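Local coordinates for protein iota-carrageenase (Alteromonas sp., PDB 1H80) that hydrolyses the beta-1,4 linkages of iota-carrageenan, a sulfated galactan of red algal cell walls, with inversion of anomeric configuration, at residues A41-I46 and G69-S74; K382-P387 and Q397-P402. One frame throughout, in Å; residues are numbered along the deposited sequence.

Contact 1. Residues A41-I46 and G69-S74; sequences ALQRAI and GIQMKS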
loop_
_atom_site.group_PDB
_atom_site.type_symbol
_atom_site.label_atom_id
_atom_site.label_comp_id
_atom_site.label_asym_id
_atom_site.label_seq_id
_atom_site.Cartn_x
_atom_site.Cartn_y
_atom_site.Cartn_z
ATOM N N ALA A 41 21.629 14.375 -12.643
ATOM C CA ALA A 41 22.805 13.535 -12.433
ATOM C C ALA A 41 22.373 12.076 -12.396
ATOM O O ALA A 41 22.966 11.223 -13.058
ATOM C CB ALA A 41 23.492 13.912 -11.128
ATOM N N LEU A 42 21.331 11.792 -11.621
ATOM C CA LEU A 42 20.838 10.428 -11.512
ATOM C C LEU A 42 20.284 9.926 -12.837
ATOM O O LEU A 42 20.529 8.783 -13.223
ATOM C CB LEU A 42 19.767 10.327 -10.420
ATOM C CG LEU A 42 19.130 8.944 -10.235
ATOM C CD1 LEU A 42 20.211 7.887 -10.015
ATOM C CD2 LEU A 42 18.177 8.985 -9.056
ATOM N N GLN A 43 19.549 10.773 -13.553
ATOM C CA GLN A 43 18.993 10.338 -14.823
ATOM C C GLN A 43 20.101 10.037 -15.829
ATOM O O GLN A 43 20.013 9.068 -16.578
ATOM C CB GLN A 43 18.043 11.390 -15.395
ATOM C CG GLN A 43 17.224 10.866 -16.562
ATOM C CD GLN A 43 16.282 9.758 -16.143
ATOM O OE1 GLN A 43 15.364 9.979 -15.351
ATOM N NE2 GLN A 43 16.504 8.557 -16.669
ATOM N N ARG A 44 21.142 10.866 -15.848
ATOM C CA ARG A 44 22.256 10.626 -16.760
ATOM C C ARG A 44 22.944 9.307 -16.414
ATOM O O ARG A 44 23.348 8.563 -17.305
ATOM C CB ARG A 44 23.272 11.769 -16.699
ATOM C CG ARG A 44 22.815 13.017 -17.440
ATOM C CD ARG A 44 23.909 14.072 -17.529
ATOM N NE ARG A 44 24.154 14.742 -16.258
ATOM C CZ ARG A 44 25.243 14.573 -15.516
ATOM N NH1 ARG A 44 26.205 13.749 -15.914
ATOM N NH2 ARG A 44 25.370 15.233 -14.374
ATOM N N ALA A 45 23.070 9.023 -15.122
ATOM C CA ALA A 45 23.708 7.785 -14.677
ATOM C C ALA A 45 22.893 6.587 -15.141
ATOM O O ALA A 45 23.426 5.633 -15.707
ATOM C CB ALA A 45 23.834 7.776 -13.159
ATOM N N ILE A 46 21.591 6.641 -14.886
ATOM C CA ILE A 46 20.690 5.571 -15.288
ATOM C C ILE A 46 20.749 5.356 -16.798
ATOM O O ILE A 46 20.867 4.230 -17.272
ATOM C CB ILE A 46 19.244 5.905 -14.863
ATOM C CG1 ILE A 46 19.134 5.806 -13.343
ATOM C CG2 ILE A 46 18.252 4.982 -15.551
ATOM C CD1 ILE A 46 17.855 6.395 -12.792
ATOM N N GLY A 69 10.794 12.617 -10.221
ATOM C CA GLY A 69 10.474 12.210 -11.577
ATOM C C GLY A 69 11.554 11.449 -12.317
ATOM O O GLY A 69 11.703 11.597 -13.530
ATOM N N ILE A 70 12.308 10.634 -11.592
ATOM C CA ILE A 70 13.376 9.853 -12.203
ATOM C C ILE A 70 12.777 8.698 -12.995
ATOM O O ILE A 70 11.879 8.006 -12.517
ATOM C CB ILE A 70 14.319 9.280 -11.128
ATOM C CG1 ILE A 70 14.850 10.410 -10.242
ATOM C CG2 ILE A 70 15.461 8.520 -11.789
ATOM C CD1 ILE A 70 15.653 11.452 -10.986
ATOM N N GLN A 71 13.276 8.495 -14.210
ATOM C CA GLN A 71 12.788 7.419 -15.063
ATOM C C GLN A 71 13.782 6.269 -15.038
ATOM O O GLN A 71 14.870 6.370 -15.593
ATOM C CB GLN A 71 12.616 7.912 -16.501
ATOM C CG GLN A 71 11.706 9.123 -16.635
ATOM C CD GLN A 71 10.293 8.848 -16.168
ATOM O OE1 GLN A 71 9.590 8.014 -16.742
ATOM N NE2 GLN A 71 9.867 9.545 -15.122
ATOM N N MET A 72 13.408 5.175 -14.390
ATOM C CA MET A 72 14.297 4.025 -14.323
ATOM C C MET A 72 14.346 3.332 -15.676
ATOM O O MET A 72 13.436 3.471 -16.493
ATOM C CB MET A 72 13.819 3.066 -13.236
ATOM C CG MET A 72 13.887 3.677 -11.840
ATOM S SD MET A 72 15.568 4.202 -11.405
ATOM C CE MET A 72 15.272 5.235 -9.969
ATOM N N LYS A 73 15.423 2.593 -15.914
ATOM C CA LYS A 73 15.597 1.889 -17.173
ATOM C C LYS A 73 16.135 0.484 -16.964
ATOM O O LYS A 73 16.645 0.154 -15.893
ATOM C CB LYS A 73 16.536 2.677 -18.088
ATOM C CG LYS A 73 15.910 3.949 -18.643
ATOM C CD LYS A 73 16.824 4.629 -19.649
ATOM C CE LYS A 73 16.082 5.706 -20.423
ATOM N NZ LYS A 73 15.414 6.673 -19.519
ATOM N N SER A 74 16.022 -0.330 -18.005
ATOM C CA SER A 74 16.461 -1.716 -17.965
ATOM C C SER A 74 17.924 -1.935 -17.626
ATOM O O SER A 74 18.799 -1.156 -18.007
ATOM C CB SER A 74 16.176 -2.395 -19.303
ATOM O OG SER A 74 14.795 -2.389 -19.590
HETATM O O HOH W 1 14.465 12.525 -15.168
#

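Contact 2. Residues K382-P387 and Q397-P402; sequences KRVCLP and QIYIGP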
loop_
_atom_site.group_PDB
_atom_site.type_symbol
_atom_site.label_atom_id
_atom_site.label_comp_id
_atom_site.label_asym_id
_atom_site.label_seq_id
_atom_site.Cartn_x
_atom_site.Cartn_y
_atom_site.Cartn_z
ATOM N N LYS A 382 -14.669 5.144 25.278
ATOM C CA LYS A 382 -13.512 5.765 25.908
ATOM C C LYS A 382 -12.255 5.661 25.050
ATOM O O LYS A 382 -12.068 4.687 24.321
ATOM C CB LYS A 382 -13.238 5.118 27.266
ATOM C CG LYS A 382 -14.377 5.243 28.260
ATOM C CD LYS A 382 -14.035 4.538 29.563
ATOM C CE LYS A 382 -15.163 4.670 30.572
ATOM N NZ LYS A 382 -14.860 3.963 31.849
ATOM N N ARG A 383 -11.407 6.678 25.145
ATOM C CA ARG A 383 -10.142 6.720 24.416
ATOM C C ARG A 383 -10.261 6.917 22.901
ATOM O O ARG A 383 -9.267 6.813 22.188
ATOM C CB ARG A 383 -9.325 5.456 24.713
ATOM C CG ARG A 383 -9.058 5.203 26.201
ATOM C CD ARG A 383 -8.238 6.319 26.834
ATOM N NE ARG A 383 -6.856 6.347 26.353
ATOM C CZ ARG A 383 -5.905 5.497 26.731
ATOM N NH1 ARG A 383 -6.173 4.536 27.603
ATOM N NH2 ARG A 383 -4.678 5.612 26.238
ATOM N N VAL A 384 -11.466 7.188 22.405
ATOM C CA VAL A 384 -11.655 7.435 20.975
ATOM C C VAL A 384 -11.673 8.970 20.791
ATOM O O VAL A 384 -12.462 9.649 21.470
ATOM C CB VAL A 384 -12.975 6.785 20.465
ATOM C CG1 VAL A 384 -13.145 7.048 18.977
ATOM C CG2 VAL A 384 -12.953 5.276 20.726
ATOM N N CYS A 385 -10.787 9.498 19.922
ATOM C CA CYS A 385 -10.650 10.950 19.636
ATOM C C CYS A 385 -11.050 11.252 18.159
ATOM O O CYS A 385 -10.995 10.365 17.292
ATOM C CB CYS A 385 -9.186 11.422 19.923
ATOM S SG CYS A 385 -7.987 10.923 18.629
ATOM N N LEU A 386 -11.560 12.459 17.904
ATOM C CA LEU A 386 -11.934 12.889 16.548
ATOM C C LEU A 386 -10.915 13.973 16.194
ATOM O O LEU A 386 -10.835 15.005 16.866
ATOM C CB LEU A 386 -13.347 13.500 16.496
ATOM C CG LEU A 386 -13.709 14.213 15.181
ATOM C CD1 LEU A 386 -13.631 13.244 14.007
ATOM C CD2 LEU A 386 -15.109 14.798 15.287
ATOM N N PRO A 387 -10.101 13.745 15.155
ATOM C CA PRO A 387 -9.099 14.739 14.758
ATOM C C PRO A 387 -9.741 16.090 14.453
ATOM O O PRO A 387 -10.839 16.155 13.900
ATOM C CB PRO A 387 -8.460 14.103 13.526
ATOM C CG PRO A 387 -8.537 12.637 13.845
ATOM C CD PRO A 387 -9.942 12.500 14.383
ATOM N N GLN A 397 -13.920 11.169 8.563
ATOM C CA GLN A 397 -13.229 10.202 7.713
ATOM C C GLN A 397 -12.235 9.365 8.506
ATOM O O GLN A 397 -11.883 8.257 8.100
ATOM C CB GLN A 397 -12.476 10.905 6.584
ATOM C CG GLN A 397 -13.345 11.682 5.621
ATOM C CD GLN A 397 -12.626 11.961 4.316
ATOM O OE1 GLN A 397 -11.464 12.366 4.310
ATOM N NE2 GLN A 397 -13.317 11.749 3.201
ATOM N N ILE A 398 -11.783 9.892 9.637
ATOM C CA ILE A 398 -10.814 9.177 10.454
ATOM C C ILE A 398 -10.963 9.468 11.945
ATOM O O ILE A 398 -11.240 10.596 12.351
ATOM C CB ILE A 398 -9.363 9.534 10.013
ATOM C CG1 ILE A 398 -8.337 8.789 10.870
ATOM C CG2 ILE A 398 -9.139 11.034 10.134
ATOM C CD1 ILE A 398 -8.345 7.298 10.686
ATOM N N TYR A 399 -10.798 8.424 12.747
ATOM C CA TYR A 399 -10.853 8.532 14.197
ATOM C C TYR A 399 -9.646 7.787 14.727
ATOM O O TYR A 399 -9.089 6.931 14.036
ATOM C CB TYR A 399 -12.113 7.872 14.762
ATOM C CG TYR A 399 -13.388 8.580 14.403
ATOM C CD1 TYR A 399 -13.965 8.423 13.144
ATOM C CD2 TYR A 399 -13.998 9.445 15.310
ATOM C CE1 TYR A 399 -15.116 9.112 12.796
ATOM C CE2 TYR A 399 -15.150 10.142 14.973
ATOM C CZ TYR A 399 -15.702 9.972 13.715
ATOM O OH TYR A 399 -16.832 10.669 13.365
ATOM N N ILE A 400 -9.227 8.124 15.939
ATOM C CA ILE A 400 -8.109 7.438 16.560
ATOM C C ILE A 400 -8.661 6.845 17.843
ATOM O O ILE A 400 -9.321 7.535 18.624
ATOM C CB ILE A 400 -6.940 8.389 16.898
ATOM C CG1 ILE A 400 -6.399 9.028 15.617
ATOM C CG2 ILE A 400 -5.836 7.617 17.615
ATOM C CD1 ILE A 400 -5.216 9.952 15.841
ATOM N N GLY A 401 -8.406 5.561 18.053
ATOM C CA GLY A 401 -8.910 4.910 19.243
ATOM C C GLY A 401 -8.402 3.494 19.386
ATOM O O GLY A 401 -7.489 3.077 18.669
ATOM N N PRO A 402 -8.993 2.718 20.303
ATOM C CA PRO A 402 -8.597 1.330 20.550
ATOM C C PRO A 402 -8.761 0.400 19.355
ATOM O O PRO A 402 -9.610 0.616 18.486
ATOM C CB PRO A 402 -9.499 0.909 21.711
ATOM C CG PRO A 402 -9.840 2.207 22.389
ATOM C CD PRO A 402 -10.060 3.134 21.230
#

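Contact 1. Residues A41-I46 and G69-S74
At the N-terminal end of the beta-helix, where helix 39-50 packs against the first coils, Gln-43 on the helix binds the backbone of Gln-71 on strand 64-71. Its primary amide works like a strand neighbour: OE1 accepts from Gln-71 N at 2.8 Å, and NE2 donates to Gln-71 O at 2.9 Å. Both bonds are nearly straight, and both lie in the plane of the acceptor carbonyl, on a lone pair. CG stands anti to the backbone N (chi1 -168°), and the bend at chi2 (65°) carries CD over to the strand. NE2 also donates to Asn-47 OD1, one turn further along the helix, so this amide is held on both its oxygen and its nitrogen, which should fix its rotation. Asn-47 OD1 is likewise the partner of Lys-73 NZ.

Beside the amide pair lies the apolar layer. Leu-42 CD2 meets Ile-70 CG1 at 3.8 Å, the two side chains crossing at about a right angle, and Phe-100 of strand 97-102 packs on both. Ile-46 CD1 touches both Ile-70 CG2, at a tight 3.4 Å, and Met-72 SD, at 3.5 Å. The other branch of Ile-46 faces the backbone around Lys-73, with CG2 3.8 Å from Lys-73 CB.

Contact 2. Residues K382-P387 and Q397-P402
Leu-386 has CG anti to its backbone N (chi1 169°), while Tyr-399 has CG anti to its carbonyl carbon (chi1 -68°), and the two side chains meet obliquely beside an antiparallel beta bridge. Leu-386 CD1 approaches the ring at Tyr-399 CE2, 3.6 Å away. At the other end of the ring, Tyr-399 OH hydrogen-bonds to Tyr-451 O and Gln-368 NE2. An alanine at Tyr-399 would probably leave Leu-386 CD1 without its ring neighbour and Tyr-451 O and Gln-368 NE2 without the hydroxyl that they share.

The bridge itself pairs Cys-385 with Ile-400 in the hydrogen-bonded manner. Cys-385 N donates to Ile-400 O at 2.8 Å, and Ile-400 N returns a longer bond to Cys-385 O at 3.2 Å. Tyr-399 and Gly-401 bond to Leu-366 and Ala-364, so Cys-385 makes its single bridge on the side of strand 399-401 turned away from strand 364-366. Without a side chain, Gly-401 lets Val-384 come close, CA to CA 4.1 Å, and Val-384 CG2 packs on Pro-402 CD at 3.6 Å.

Cys-385 is tied by a disulfide to Cys-457, which joins the bridge to the C-terminal segment, and Arg-461 and Trp-462 of helix 459-463 pack on Ile-400. At the far end of the contact Pro-387 CD sits 3.1 Å from Ile-398 O.

The two contacts lie on opposite sides of the chain's centre, about 43 Å apart between centres and about 27 Å between nearest atoms, and they do not touch. They come in series along the chain: contact 1 closes before contact 2 opens, with most of the beta-helix coils between them in sequence. Contact 1 joins helix 39-50 to strand 64-71 of the beta-helix. Contact 2 shares no helix or strand with it; it belongs to the small antiparallel sheet of strands 364-366 and 399-401. One thus belongs to the start of the solenoid, the other to an excursion between strands 351-359 and 421-429 of the solenoid, packed on the C-terminal helix 459-463.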